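Local coordinates for protein dihydrodipicolinate synthase (Bacillus clausii KSM-K16, PDB 3E96) that probably condenses pyruvate with an aldehyde through a Schiff base, as 4-hydroxy-tetrahydrodipicolinate synthases of the DapA family do in lysine biosynthesis, at residues B[20-25]-B[33-38]; B[108-113]-B[136-141]; B[194-199]-B[247-252]; B[253-258]-B[287-292]. One frame throughout, in Å; residues are numbered along the deposited sequence.

Interaction 1 (B[20-25]-B[33-38])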
loop_
_atom_site.group_PDB
_atom_site.type_symbol
_atom_site.label_atom_id
_atom_site.label_comp_id
_atom_site.label_asym_id
_atom_site.label_seq_id
_atom_site.Cartn_x
_atom_site.Cartn_y
_atom_site.Cartn_z
ATOM N N ILE B 20 -18.172 4.809 -5.133
ATOM C CA ILE B 20 -17.176 5.839 -4.897
ATOM C C ILE B 20 -17.557 6.466 -3.559
ATOM O O ILE B 20 -18.671 6.262 -3.062
ATOM C CB ILE B 20 -17.258 6.975 -5.935
ATOM C CG1 ILE B 20 -18.690 7.530 -5.965
ATOM C CG2 ILE B 20 -16.823 6.484 -7.293
ATOM C CD1 ILE B 20 -18.801 8.952 -6.506
ATOM N N THR B 21 -16.628 7.214 -2.974
ATOM C CA THR B 21 -16.903 7.949 -1.748
ATOM C C THR B 21 -16.815 9.403 -2.207
ATOM O O THR B 21 -15.725 9.926 -2.453
ATOM C CB THR B 21 -15.845 7.715 -0.650
ATOM O OG1 THR B 21 -15.789 6.321 -0.321
ATOM C CG2 THR B 21 -16.212 8.509 0.607
ATOM N N PRO B 22 -17.971 10.071 -2.364
ATOM C CA PRO B 22 -17.976 11.470 -2.804
ATOM C C PRO B 22 -17.242 12.373 -1.818
ATOM O O PRO B 22 -17.536 12.349 -0.626
ATOM C CB PRO B 22 -19.469 11.811 -2.875
ATOM C CG PRO B 22 -20.119 10.475 -3.115
ATOM C CD PRO B 22 -19.343 9.567 -2.199
ATOM N N PHE B 23 -16.286 13.158 -2.312
ATOM C CA PHE B 23 -15.543 14.077 -1.453
ATOM C C PHE B 23 -15.772 15.499 -1.951
ATOM O O PHE B 23 -15.753 15.746 -3.158
ATOM C CB PHE B 23 -14.037 13.792 -1.489
ATOM C CG PHE B 23 -13.647 12.442 -0.964
ATOM C CD1 PHE B 23 -14.016 12.039 0.313
ATOM C CD2 PHE B 23 -12.859 11.588 -1.738
ATOM C CE1 PHE B 23 -13.604 10.804 0.819
ATOM C CE2 PHE B 23 -12.442 10.354 -1.244
ATOM C CZ PHE B 23 -12.815 9.960 0.037
ATOM N N ARG B 24 -15.974 16.430 -1.023
ATOM C CA ARG B 24 -16.196 17.826 -1.390
ATOM C C ARG B 24 -14.922 18.484 -1.896
ATOM O O ARG B 24 -13.846 18.286 -1.335
ATOM C CB ARG B 24 -16.722 18.617 -0.192
ATOM C CG ARG B 24 -18.065 18.139 0.315
ATOM C CD ARG B 24 -18.679 19.154 1.264
ATOM N NE ARG B 24 -20.051 18.802 1.615
ATOM C CZ ARG B 24 -20.385 17.869 2.499
ATOM N NH1 ARG B 24 -19.444 17.185 3.139
ATOM N NH2 ARG B 24 -21.664 17.617 2.742
ATOM N N LYS B 25 -15.044 19.274 -2.954
ATOM C CA LYS B 25 -13.888 19.963 -3.512
ATOM C C LYS B 25 -13.382 21.018 -2.533
ATOM O O LYS B 25 -12.180 21.285 -2.453
ATOM C CB LYS B 25 -14.258 20.634 -4.838
ATOM C CG LYS B 25 -13.096 21.349 -5.517
ATOM C CD LYS B 25 -13.533 21.978 -6.830
ATOM C CE LYS B 25 -12.376 22.697 -7.513
ATOM N NZ LYS B 25 -12.792 23.320 -8.802
ATOM N N HIS B 33 -24.772 12.786 1.500
ATOM C CA HIS B 33 -25.977 12.906 0.694
ATOM C C HIS B 33 -25.639 12.360 -0.687
ATOM O O HIS B 33 -26.408 11.597 -1.278
ATOM C CB HIS B 33 -26.418 14.368 0.579
ATOM C CG HIS B 33 -27.650 14.558 -0.251
ATOM N ND1 HIS B 33 -28.853 13.958 0.057
ATOM C CD2 HIS B 33 -27.863 15.270 -1.383
ATOM C CE1 HIS B 33 -29.754 14.292 -0.851
ATOM N NE2 HIS B 33 -29.179 15.087 -1.736
ATOM N N HIS B 34 -24.477 12.751 -1.201
ATOM C CA HIS B 34 -24.051 12.274 -2.509
ATOM C C HIS B 34 -23.785 10.774 -2.445
ATOM O O HIS B 34 -24.022 10.053 -3.414
ATOM C CB HIS B 34 -22.797 13.023 -2.966
ATOM C CG HIS B 34 -23.050 14.458 -3.316
ATOM N ND1 HIS B 34 -22.045 15.324 -3.685
ATOM C CD2 HIS B 34 -24.202 15.169 -3.379
ATOM C CE1 HIS B 34 -22.565 16.508 -3.965
ATOM N NE2 HIS B 34 -23.872 16.440 -3.787
ATOM N N TYR B 35 -23.303 10.302 -1.301
ATOM C CA TYR B 35 -23.034 8.875 -1.145
ATOM C C TYR B 35 -24.348 8.104 -1.247
ATOM O O TYR B 35 -24.425 7.069 -1.910
ATOM C CB TYR B 35 -22.371 8.585 0.206
ATOM C CG TYR B 35 -21.935 7.143 0.345
ATOM C CD1 TYR B 35 -20.947 6.611 -0.491
ATOM C CD2 TYR B 35 -22.534 6.297 1.277
ATOM C CE1 TYR B 35 -20.572 5.272 -0.404
ATOM C CE2 TYR B 35 -22.170 4.953 1.374
ATOM C CZ TYR B 35 -21.187 4.448 0.527
ATOM O OH TYR B 35 -20.837 3.122 0.600
ATOM N N LYS B 36 -25.386 8.615 -0.591
ATOM C CA LYS B 36 -26.691 7.965 -0.632
ATOM C C LYS B 36 -27.189 7.880 -2.070
ATOM O O LYS B 36 -27.757 6.866 -2.481
ATOM C CB LYS B 36 -27.699 8.737 0.227
ATOM C CG LYS B 36 -29.129 8.234 0.109
ATOM C CD LYS B 36 -30.040 8.946 1.105
ATOM C CE LYS B 36 -31.480 8.976 0.612
ATOM N NZ LYS B 36 -32.004 7.626 0.296
ATOM N N GLU B 37 -26.984 8.952 -2.828
ATOM C CA GLU B 37 -27.400 8.992 -4.227
ATOM C C GLU B 37 -26.685 7.912 -5.029
ATOM O O GLU B 37 -27.269 7.291 -5.919
ATOM C CB GLU B 37 -27.082 10.357 -4.840
ATOM C CG GLU B 37 -28.021 11.472 -4.420
ATOM C CD GLU B 37 -27.532 12.836 -4.868
ATOM O OE1 GLU B 37 -26.966 12.932 -5.978
ATOM O OE2 GLU B 37 -27.723 13.816 -4.113
ATOM N N THR B 38 -25.412 7.704 -4.712
ATOM C CA THR B 38 -24.596 6.705 -5.394
ATOM C C THR B 38 -25.082 5.304 -5.041
ATOM O O THR B 38 -25.254 4.452 -5.915
ATOM C CB THR B 38 -23.118 6.849 -4.991
ATOM O OG1 THR B 38 -22.667 8.167 -5.321
ATOM C CG2 THR B 38 -22.262 5.830 -5.725
#
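Pro22 presses its ring against the helix 32-43 at His34 and Tyr35, where the packing is tight. Its CB lies 3.5 Å from His34 CB, while Pro22 CD meets the edge of the Tyr35 ring at CD1, 3.8 Å away, the two side chains crossing at about a right angle. A rigid, compact proline suits this spot, since it fills the side of a helix without needing a polar partner. Tyr35 CG stands anti to the backbone N (chi1 -174°), and the same ring edge also meets the backbone of the loop: Tyr35 CE1 is 3.4 Å from Ile20 O. The phenol OH is held by Thr74. Ile20 and Thr38 meet more loosely, Ile20 CG1 lying 4.0 Å from Thr38 CG2. Toward solvent the contact thins out at the partly exposed His34, whose imidazole leads away from the loop. Shape and van der Waals contact thus hold loop to helix, and Ile20 O, buried with no hydrogen-bond partner, would be mildly compensated by the slightly positive C-H rim of Tyr35.

Interaction 2 (B[108-113]-B[136-141])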
loop_
_atom_site.group_PDB
_atom_site.type_symbol
_atom_site.label_atom_id
_atom_site.label_comp_id
_atom_site.label_asym_id
_atom_site.label_seq_id
_atom_site.Cartn_x
_atom_site.Cartn_y
_atom_site.Cartn_z
ATOM N N ASP B 108 -22.940 -7.943 5.685
ATOM C CA ASP B 108 -23.178 -9.360 5.434
ATOM C C ASP B 108 -21.886 -10.154 5.349
ATOM O O ASP B 108 -21.864 -11.360 5.595
ATOM C CB ASP B 108 -23.973 -9.516 4.141
ATOM C CG ASP B 108 -25.336 -8.874 4.227
ATOM O OD1 ASP B 108 -26.180 -9.384 4.998
ATOM O OD2 ASP B 108 -25.561 -7.855 3.540
ATOM N N ALA B 109 -20.805 -9.470 4.997
ATOM C CA ALA B 109 -19.505 -10.108 4.881
ATOM C C ALA B 109 -18.443 -9.024 4.783
ATOM O O ALA B 109 -18.762 -7.837 4.748
ATOM C CB ALA B 109 -19.464 -10.986 3.627
ATOM N N VAL B 110 -17.183 -9.441 4.755
ATOM C CA VAL B 110 -16.074 -8.506 4.610
ATOM C C VAL B 110 -15.210 -8.942 3.437
ATOM O O VAL B 110 -15.208 -10.120 3.062
ATOM C CB VAL B 110 -15.164 -8.464 5.870
ATOM C CG1 VAL B 110 -15.936 -7.932 7.063
ATOM C CG2 VAL B 110 -14.601 -9.855 6.157
ATOM N N MET B 111 -14.510 -7.984 2.839
ATOM C CA MET B 111 -13.577 -8.271 1.755
ATOM C C MET B 111 -12.229 -7.825 2.299
ATOM O O MET B 111 -12.032 -6.651 2.625
ATOM C CB MET B 111 -13.881 -7.473 0.480
ATOM C CG MET B 111 -12.795 -7.655 -0.614
ATOM S SD MET B 111 -12.919 -6.522 -2.022
ATOM C CE MET B 111 -12.402 -4.990 -1.261
ATOM N N ILE B 112 -11.301 -8.762 2.423
ATOM C CA ILE B 112 -9.989 -8.415 2.932
ATOM C C ILE B 112 -9.114 -7.978 1.767
ATOM O O ILE B 112 -8.818 -8.770 0.867
ATOM C CB ILE B 112 -9.318 -9.611 3.637
ATOM C CG1 ILE B 112 -10.285 -10.235 4.649
ATOM C CG2 ILE B 112 -8.057 -9.140 4.356
ATOM C CD1 ILE B 112 -9.740 -11.499 5.309
ATOM N N HIS B 113 -8.721 -6.707 1.779
ATOM C CA HIS B 113 -7.858 -6.163 0.739
ATOM C C HIS B 113 -6.536 -6.903 0.759
ATOM O O HIS B 113 -6.185 -7.534 1.754
ATOM C CB HIS B 113 -7.568 -4.681 0.993
ATOM C CG HIS B 113 -8.678 -3.766 0.584
ATOM N ND1 HIS B 113 -8.902 -3.412 -0.728
ATOM C CD2 HIS B 113 -9.636 -3.147 1.312
ATOM C CE1 HIS B 113 -9.954 -2.614 -0.792
ATOM N NE2 HIS B 113 -10.418 -2.438 0.433
ATOM N N LEU B 136 -12.284 -13.316 12.895
ATOM C CA LEU B 136 -13.597 -12.732 12.650
ATOM C C LEU B 136 -14.746 -13.729 12.688
ATOM O O LEU B 136 -15.845 -13.388 13.127
ATOM C CB LEU B 136 -13.616 -12.002 11.303
ATOM C CG LEU B 136 -12.802 -10.709 11.202
ATOM C CD1 LEU B 136 -12.901 -10.159 9.781
ATOM C CD2 LEU B 136 -13.324 -9.683 12.210
ATOM N N ASP B 137 -14.496 -14.950 12.223
ATOM C CA ASP B 137 -15.534 -15.978 12.192
ATOM C C ASP B 137 -16.773 -15.345 11.555
ATOM O O ASP B 137 -17.872 -15.374 12.113
ATOM C CB ASP B 137 -15.837 -16.452 13.617
ATOM C CG ASP B 137 -16.786 -17.636 13.652
ATOM O OD1 ASP B 137 -16.580 -18.586 12.869
ATOM O OD2 ASP B 137 -17.729 -17.621 14.472
ATOM N N PHE B 138 -16.570 -14.771 10.374
ATOM C CA PHE B 138 -17.622 -14.078 9.639
ATOM C C PHE B 138 -17.318 -14.293 8.152
ATOM O O PHE B 138 -16.152 -14.413 7.773
ATOM C CB PHE B 138 -17.542 -12.589 9.999
ATOM C CG PHE B 138 -18.701 -11.769 9.528
ATOM C CD1 PHE B 138 -19.981 -11.994 10.022
ATOM C CD2 PHE B 138 -18.504 -10.727 8.629
ATOM C CE1 PHE B 138 -21.045 -11.190 9.632
ATOM C CE2 PHE B 138 -19.562 -9.915 8.233
ATOM C CZ PHE B 138 -20.835 -10.149 8.737
ATOM N N PRO B 139 -18.354 -14.353 7.293
ATOM C CA PRO B 139 -18.115 -14.561 5.859
ATOM C C PRO B 139 -17.078 -13.583 5.326
ATOM O O PRO B 139 -17.195 -12.373 5.530
ATOM C CB PRO B 139 -19.496 -14.357 5.250
ATOM C CG PRO B 139 -20.391 -14.932 6.321
ATOM C CD PRO B 139 -19.801 -14.309 7.576
ATOM N N SER B 140 -16.067 -14.115 4.645
ATOM C CA SER B 140 -14.985 -13.288 4.125
ATOM C C SER B 140 -14.601 -13.588 2.686
ATOM O O SER B 140 -14.704 -14.726 2.227
ATOM C CB SER B 140 -13.720 -13.475 4.976
ATOM O OG SER B 140 -13.969 -13.299 6.357
ATOM N N LEU B 141 -14.160 -12.547 1.987
ATOM C CA LEU B 141 -13.658 -12.677 0.625
ATOM C C LEU B 141 -12.249 -12.112 0.705
ATOM O O LEU B 141 -11.946 -11.322 1.602
ATOM C CB LEU B 141 -14.453 -11.835 -0.375
ATOM C CG LEU B 141 -15.881 -12.239 -0.728
ATOM C CD1 LEU B 141 -16.832 -11.789 0.369
ATOM C CD2 LEU B 141 -16.260 -11.594 -2.048
#
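Val110 and Met111 pair in parallel with Ser140 and Leu141, joining neighbouring strands of the TIM barrel; helix 122-136 makes the beta-alpha-beta crossover between them. Backbone hydrogen bonds set the register. Val110 lies between two of them, its N donating to Pro139 O (3.0 Å) and its O accepting from Leu141 N (2.9 Å), after which Ile112 N donates to Leu141 O at 2.8 Å. A CA-H...O contact from Ser140 CA to Val110 O adds to the ladder. The apolar contacts lie around it. Ala109, small enough to sit close to the neighbouring chain, brings CB to 3.7 Å from Pro139 CB, and its CA lies 3.4 Å from CE2 of the broad Phe138 ring. Branched Val110 fills the helix-facing side of the sheet, turning CG2 to Leu136 CD1 (4.0 Å) and CG1 to the edge of the same ring. Met111 and Leu141 point to the barrel interior, where the side chain of Met111 lies close to those of Lys167 and Tyr143, the predicted Schiff-base lysine and proton donor/acceptor. Of the polar side chains, Ser140 folds back on its own loop: with OG beside the backbone N (chi1 -52°), it donates to Phe138 O at 2.8 Å.

Interaction 3 (B[194-199]-B[247-252])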
loop_
_atom_site.group_PDB
_atom_site.type_symbol
_atom_site.label_atom_id
_atom_site.label_comp_id
_atom_site.label_asym_id
_atom_site.label_seq_id
_atom_site.Cartn_x
_atom_site.Cartn_y
_atom_site.Cartn_z
ATOM N N GLY B 194 -11.835 -9.758 -10.306
ATOM C CA GLY B 194 -11.630 -8.501 -9.602
ATOM C C GLY B 194 -11.116 -7.354 -10.448
ATOM O O GLY B 194 -10.820 -6.284 -9.912
ATOM N N THR B 195 -11.023 -7.557 -11.762
ATOM C CA THR B 195 -10.515 -6.514 -12.646
ATOM C C THR B 195 -11.544 -5.886 -13.590
ATOM O O THR B 195 -11.190 -5.260 -14.589
ATOM C CB THR B 195 -9.298 -7.032 -13.438
ATOM O OG1 THR B 195 -9.599 -8.311 -14.006
ATOM C CG2 THR B 195 -8.090 -7.178 -12.499
ATOM N N ALA B 196 -12.816 -6.075 -13.249
ATOM C CA ALA B 196 -13.958 -5.504 -13.956
ATOM C C ALA B 196 -14.274 -5.920 -15.388
ATOM O O ALA B 196 -13.726 -6.883 -15.918
ATOM C CB ALA B 196 -13.904 -3.976 -13.858
ATOM N N GLU B 197 -15.183 -5.166 -15.998
ATOM C CA GLU B 197 -15.682 -5.443 -17.340
ATOM C C GLU B 197 -14.703 -5.720 -18.475
ATOM O O GLU B 197 -15.006 -6.533 -19.346
ATOM C CB GLU B 197 -16.666 -4.342 -17.756
ATOM C CG GLU B 197 -17.971 -4.371 -16.949
ATOM C CD GLU B 197 -17.951 -3.470 -15.722
ATOM O OE1 GLU B 197 -16.853 -3.156 -15.214
ATOM O OE2 GLU B 197 -19.046 -3.082 -15.257
ATOM N N LYS B 198 -13.548 -5.063 -18.492
ATOM C CA LYS B 198 -12.595 -5.316 -19.571
ATOM C C LYS B 198 -12.142 -6.775 -19.541
ATOM O O LYS B 198 -11.934 -7.398 -20.581
ATOM C CB LYS B 198 -11.367 -4.404 -19.446
ATOM C CG LYS B 198 -10.272 -4.705 -20.477
ATOM C CD LYS B 198 -9.119 -3.713 -20.398
ATOM C CE LYS B 198 -8.016 -4.078 -21.387
ATOM N NZ LYS B 198 -6.835 -3.176 -21.279
ATOM N N TRP B 199 -12.009 -7.324 -18.340
ATOM C CA TRP B 199 -11.538 -8.694 -18.191
ATOM C C TRP B 199 -12.597 -9.756 -17.914
ATOM O O TRP B 199 -12.337 -10.950 -18.072
ATOM C CB TRP B 199 -10.467 -8.742 -17.091
ATOM C CG TRP B 199 -9.234 -7.984 -17.471
ATOM C CD1 TRP B 199 -8.974 -6.662 -17.248
ATOM C CD2 TRP B 199 -8.121 -8.495 -18.210
ATOM N NE1 TRP B 199 -7.763 -6.318 -17.810
ATOM C CE2 TRP B 199 -7.221 -7.425 -18.406
ATOM C CE3 TRP B 199 -7.798 -9.755 -18.730
ATOM C CZ2 TRP B 199 -6.016 -7.576 -19.102
ATOM C CZ3 TRP B 199 -6.600 -9.907 -19.422
ATOM C CH2 TRP B 199 -5.724 -8.821 -19.601
ATOM N N PRO B 247 -13.018 1.096 -23.901
ATOM C CA PRO B 247 -12.368 2.411 -23.922
ATOM C C PRO B 247 -12.442 3.145 -22.581
ATOM O O PRO B 247 -11.491 3.814 -22.176
ATOM C CB PRO B 247 -13.115 3.144 -25.036
ATOM C CG PRO B 247 -13.474 2.030 -25.980
ATOM C CD PRO B 247 -13.954 0.952 -25.032
ATOM N N PHE B 248 -13.572 3.011 -21.896
ATOM C CA PHE B 248 -13.761 3.653 -20.604
ATOM C C PHE B 248 -12.808 3.044 -19.580
ATOM O O PHE B 248 -12.169 3.761 -18.805
ATOM C CB PHE B 248 -15.204 3.473 -20.129
ATOM C CG PHE B 248 -15.517 4.194 -18.841
ATOM C CD1 PHE B 248 -15.566 5.584 -18.801
ATOM C CD2 PHE B 248 -15.768 3.480 -17.674
ATOM C CE1 PHE B 248 -15.864 6.258 -17.612
ATOM C CE2 PHE B 248 -16.067 4.139 -16.479
ATOM C CZ PHE B 248 -16.114 5.531 -16.450
ATOM N N GLU B 249 -12.718 1.717 -19.579
ATOM C CA GLU B 249 -11.837 1.032 -18.643
ATOM C C GLU B 249 -10.371 1.347 -18.929
ATOM O O GLU B 249 -9.568 1.472 -18.001
ATOM C CB GLU B 249 -12.092 -0.479 -18.686
ATOM C CG GLU B 249 -13.448 -0.868 -18.094
ATOM C CD GLU B 249 -13.560 -0.507 -16.617
ATOM O OE1 GLU B 249 -12.838 -1.115 -15.800
ATOM O OE2 GLU B 249 -14.357 0.392 -16.269
ATOM N N ASP B 250 -10.016 1.491 -20.205
ATOM C CA ASP B 250 -8.635 1.818 -20.544
ATOM C C ASP B 250 -8.290 3.234 -20.099
ATOM O O ASP B 250 -7.165 3.499 -19.675
ATOM C CB ASP B 250 -8.383 1.666 -22.046
ATOM C CG ASP B 250 -8.331 0.217 -22.478
ATOM O OD1 ASP B 250 -8.002 -0.645 -21.634
ATOM O OD2 ASP B 250 -8.601 -0.061 -23.664
ATOM N N LEU B 251 -9.259 4.142 -20.183
ATOM C CA LEU B 251 -9.024 5.517 -19.764
ATOM C C LEU B 251 -8.818 5.560 -18.248
ATOM O O LEU B 251 -7.982 6.314 -17.746
ATOM C CB LEU B 251 -10.202 6.403 -20.164
ATOM C CG LEU B 251 -10.049 7.904 -19.909
ATOM C CD1 LEU B 251 -8.729 8.412 -20.476
ATOM C CD2 LEU B 251 -11.225 8.635 -20.550
ATOM N N ARG B 252 -9.584 4.745 -17.524
ATOM C CA ARG B 252 -9.461 4.658 -16.072
ATOM C C ARG B 252 -8.097 4.066 -15.709
ATOM O O ARG B 252 -7.514 4.393 -14.675
ATOM C CB ARG B 252 -10.545 3.742 -15.493
ATOM C CG ARG B 252 -11.962 4.291 -15.544
ATOM C CD ARG B 252 -12.934 3.274 -14.962
ATOM N NE ARG B 252 -12.646 2.990 -13.557
ATOM C CZ ARG B 252 -13.143 1.955 -12.885
ATOM N NH1 ARG B 252 -13.950 1.094 -13.490
ATOM N NH2 ARG B 252 -12.844 1.787 -11.602
HETATM O O HOH W 1 -11.852 -3.505 -16.485
HETATM O O HOH W 2 -16.044 -0.964 -14.060
HETATM O O HOH W 3 -7.796 -2.519 -24.293
#
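Lys198 and Asp250 meet with their side chains crossing at about a right angle. The lysine is fully extended, CG anti to the backbone N (chi1 175°), a length that lets it span from the loop to the helix; NZ reaches the syn lone pair of Asp250 OD1 at 2.8 Å in a salt bridge. Nearer the backbone, Lys198 CB lies 4.1 Å from Glu249 CB. Glu249 bends at chi2 (-62°), and its carboxylate lies beside the loop, with OE1 3.6 Å from Ala196 CB. Water 1 joins that oxygen to Thr195 O and Lys198 N. The other oxygen, Glu249 OE2, forms a salt bridge with Arg252 NH1 (2.9 Å) through its syn lone pair. Water 2 donates to both Glu249 OE2 and Glu197 OE1, standing between like charges 4.5 Å apart, while Glu197 OE2 is held by Ser213. Arg252 would also temper this repulsion. A TIM-barrel strand-end loop, whose Gly194 O bonds the predicted catalytic Tyr143 OH, is thus tied to helix 235-252, after the eighth strand.

Interaction 4 (B[253-258]-B[287-292])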
loop_
_atom_site.group_PDB
_atom_site.type_symbol
_atom_site.label_atom_id
_atom_site.label_comp_id
_atom_site.label_asym_id
_atom_site.label_seq_id
_atom_site.Cartn_x
_atom_site.Cartn_y
_atom_site.Cartn_z
ATOM N N GLY B 253 -7.608 3.178 -16.566
ATOM C CA GLY B 253 -6.335 2.520 -16.319
ATOM C C GLY B 253 -5.078 3.325 -16.597
ATOM O O GLY B 253 -3.974 2.861 -16.297
ATOM N N LYS B 254 -5.220 4.522 -17.164
ATOM C CA LYS B 254 -4.052 5.352 -17.458
ATOM C C LYS B 254 -3.201 5.664 -16.225
ATOM O O LYS B 254 -3.712 5.780 -15.105
ATOM C CB LYS B 254 -4.472 6.676 -18.116
ATOM C CG LYS B 254 -4.962 6.534 -19.552
ATOM C CD LYS B 254 -5.166 7.897 -20.223
ATOM C CE LYS B 254 -3.844 8.613 -20.464
ATOM N NZ LYS B 254 -4.018 9.894 -21.224
ATOM N N TYR B 255 -1.898 5.813 -16.452
ATOM C CA TYR B 255 -0.943 6.130 -15.391
ATOM C C TYR B 255 -0.908 5.029 -14.338
ATOM O O TYR B 255 -0.985 5.302 -13.143
ATOM C CB TYR B 255 -1.308 7.465 -14.725
ATOM C CG TYR B 255 -1.740 8.536 -15.701
ATOM C CD1 TYR B 255 -0.905 8.943 -16.743
ATOM C CD2 TYR B 255 -3.007 9.110 -15.613
ATOM C CE1 TYR B 255 -1.327 9.890 -17.676
ATOM C CE2 TYR B 255 -3.438 10.057 -16.541
ATOM C CZ TYR B 255 -2.597 10.440 -17.568
ATOM O OH TYR B 255 -3.036 11.353 -18.499
ATOM N N ASN B 256 -0.796 3.784 -14.789
ATOM C CA ASN B 256 -0.744 2.654 -13.871
ATOM C C ASN B 256 -1.945 2.661 -12.922
ATOM O O ASN B 256 -1.795 2.456 -11.717
ATOM C CB ASN B 256 0.557 2.700 -13.055
ATOM C CG ASN B 256 0.825 1.406 -12.307
ATOM O OD1 ASN B 256 1.595 1.378 -11.343
ATOM N ND2 ASN B 256 0.198 0.325 -12.750
ATOM N N GLN B 257 -3.131 2.915 -13.477
ATOM C CA GLN B 257 -4.378 2.941 -12.713
ATOM C C GLN B 257 -4.596 4.209 -11.892
ATOM O O GLN B 257 -5.556 4.293 -11.131
ATOM C CB GLN B 257 -4.463 1.722 -11.787
ATOM C CG GLN B 257 -4.579 0.393 -12.512
ATOM C CD GLN B 257 -6.016 0.012 -12.800
ATOM O OE1 GLN B 257 -6.753 0.748 -13.468
ATOM N NE2 GLN B 257 -6.430 -1.144 -12.289
ATOM N N GLY B 258 -3.717 5.194 -12.038
ATOM C CA GLY B 258 -3.898 6.425 -11.287
ATOM C C GLY B 258 -5.227 7.092 -11.609
ATOM O O GLY B 258 -5.806 7.778 -10.768
ATOM N N ASN B 287 -6.433 18.657 -18.913
ATOM C CA ASN B 287 -7.386 19.078 -19.932
ATOM C C ASN B 287 -7.471 17.988 -20.995
ATOM O O ASN B 287 -8.547 17.694 -21.516
ATOM C CB ASN B 287 -6.953 20.402 -20.569
ATOM C CG ASN B 287 -6.925 21.546 -19.574
ATOM O OD1 ASN B 287 -7.855 21.721 -18.786
ATOM N ND2 ASN B 287 -5.859 22.339 -19.612
ATOM N N GLU B 288 -6.330 17.378 -21.299
ATOM C CA GLU B 288 -6.281 16.310 -22.286
ATOM C C GLU B 288 -7.221 15.170 -21.909
ATOM O O GLU B 288 -8.019 14.720 -22.727
ATOM C CB GLU B 288 -4.861 15.756 -22.410
ATOM C CG GLU B 288 -4.754 14.569 -23.359
ATOM C CD GLU B 288 -3.393 13.896 -23.315
ATOM O OE1 GLU B 288 -3.189 12.925 -24.075
ATOM O OE2 GLU B 288 -2.532 14.334 -22.522
ATOM N N ASP B 289 -7.115 14.694 -20.671
ATOM C CA ASP B 289 -7.962 13.596 -20.220
ATOM C C ASP B 289 -9.430 14.002 -20.074
ATOM O O ASP B 289 -10.322 13.186 -20.287
ATOM C CB ASP B 289 -7.429 13.014 -18.905
ATOM C CG ASP B 289 -6.175 12.171 -19.108
ATOM O OD1 ASP B 289 -5.811 11.911 -20.275
ATOM O OD2 ASP B 289 -5.555 11.756 -18.102
ATOM N N LYS B 290 -9.682 15.258 -19.711
ATOM C CA LYS B 290 -11.061 15.734 -19.588
ATOM C C LYS B 290 -11.720 15.633 -20.968
ATOM O O LYS B 290 -12.892 15.278 -21.087
ATOM C CB LYS B 290 -11.090 17.188 -19.102
ATOM C CG LYS B 290 -10.940 17.356 -17.598
ATOM C CD LYS B 290 -10.762 18.824 -17.232
ATOM C CE LYS B 290 -11.059 19.083 -15.759
ATOM N NZ LYS B 290 -10.314 18.174 -14.843
ATOM N N GLN B 291 -10.948 15.935 -22.007
ATOM C CA GLN B 291 -11.447 15.869 -23.378
ATOM C C GLN B 291 -11.715 14.418 -23.770
ATOM O O GLN B 291 -12.694 14.121 -24.457
ATOM C CB GLN B 291 -10.429 16.485 -24.342
ATOM C CG GLN B 291 -10.910 16.589 -25.783
ATOM C CD GLN B 291 -11.978 17.653 -25.968
ATOM O OE1 GLN B 291 -13.044 17.600 -25.351
ATOM N NE2 GLN B 291 -11.694 18.633 -26.819
ATOM N N LEU B 292 -10.849 13.509 -23.330
ATOM C CA LEU B 292 -11.032 12.099 -23.646
ATOM C C LEU B 292 -12.292 11.554 -22.969
ATOM O O LEU B 292 -12.981 10.707 -23.531
ATOM C CB LEU B 292 -9.808 11.284 -23.208
ATOM C CG LEU B 292 -8.500 11.572 -23.947
ATOM C CD1 LEU B 292 -7.361 10.781 -23.312
ATOM C CD2 LEU B 292 -8.654 11.207 -25.419
HETATM O O HOH W 4 -2.735 14.038 -19.937
#
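The Tyr255 ring has Lys254 CB against one face, 3.8 Å above the plane and offset toward the rim, and Asp289 OD2 at its edge, in plane. There the phenol and the carboxylate reach toward each other tip to tip, their planes 36° apart. Tyr255 OH donates to Asp289 OD2 at 2.6 Å, arriving on the syn side but 25° out of the carboxylate plane. Lys254 takes the other oxygen: its chain bends at chi3 (69°), and NZ forms a salt bridge with the syn lone pair of Asp289 OD1 at 2.9 Å. Aspartate suits this place because its short side chain stays near the helix and still offers an oxygen to each partner. Asn259 also donates to OD2. A weak bond from Lys254 NZ to Tyr255 OH (3.2 Å) links the two donors. Water 4 donates to both Tyr255 OH and OE2 of the exposed Glu288. Tyr255 also opens a type I' turn to Gly258, whose central residues Asn256 and Gln257 pack on the second subunit. With lysine, phenol and amide all directed at it, the buried Asp289 would probably be stabilised as its anion, and the shared carboxylate joins the loop to helix 287-299.

In the fold
Interactions 1 and 2 are buried, interaction 3 is partly buried and interaction 4 lies at the surface; the chemistry follows. Interaction 2 belongs to the barrel wall and relies on backbone bonds between strands, whereas interaction 1 packs a loop on its following helix by apolar fit. Interactions 3 and 4 rest on charged side chains and ordered water. These two also touch, since helix 235-252 supplies one side of interaction 3 and runs into the loop of interaction 4, and Leu251 packs on Leu292. Interactions 2 and 3 lie on opposite sides of the chain's centre. Interactions 1 and 2 lie beside residues predicted to bind pyruvate or act in catalysis, the loop of interaction 3 bonds one of them, and interaction 4 is remote.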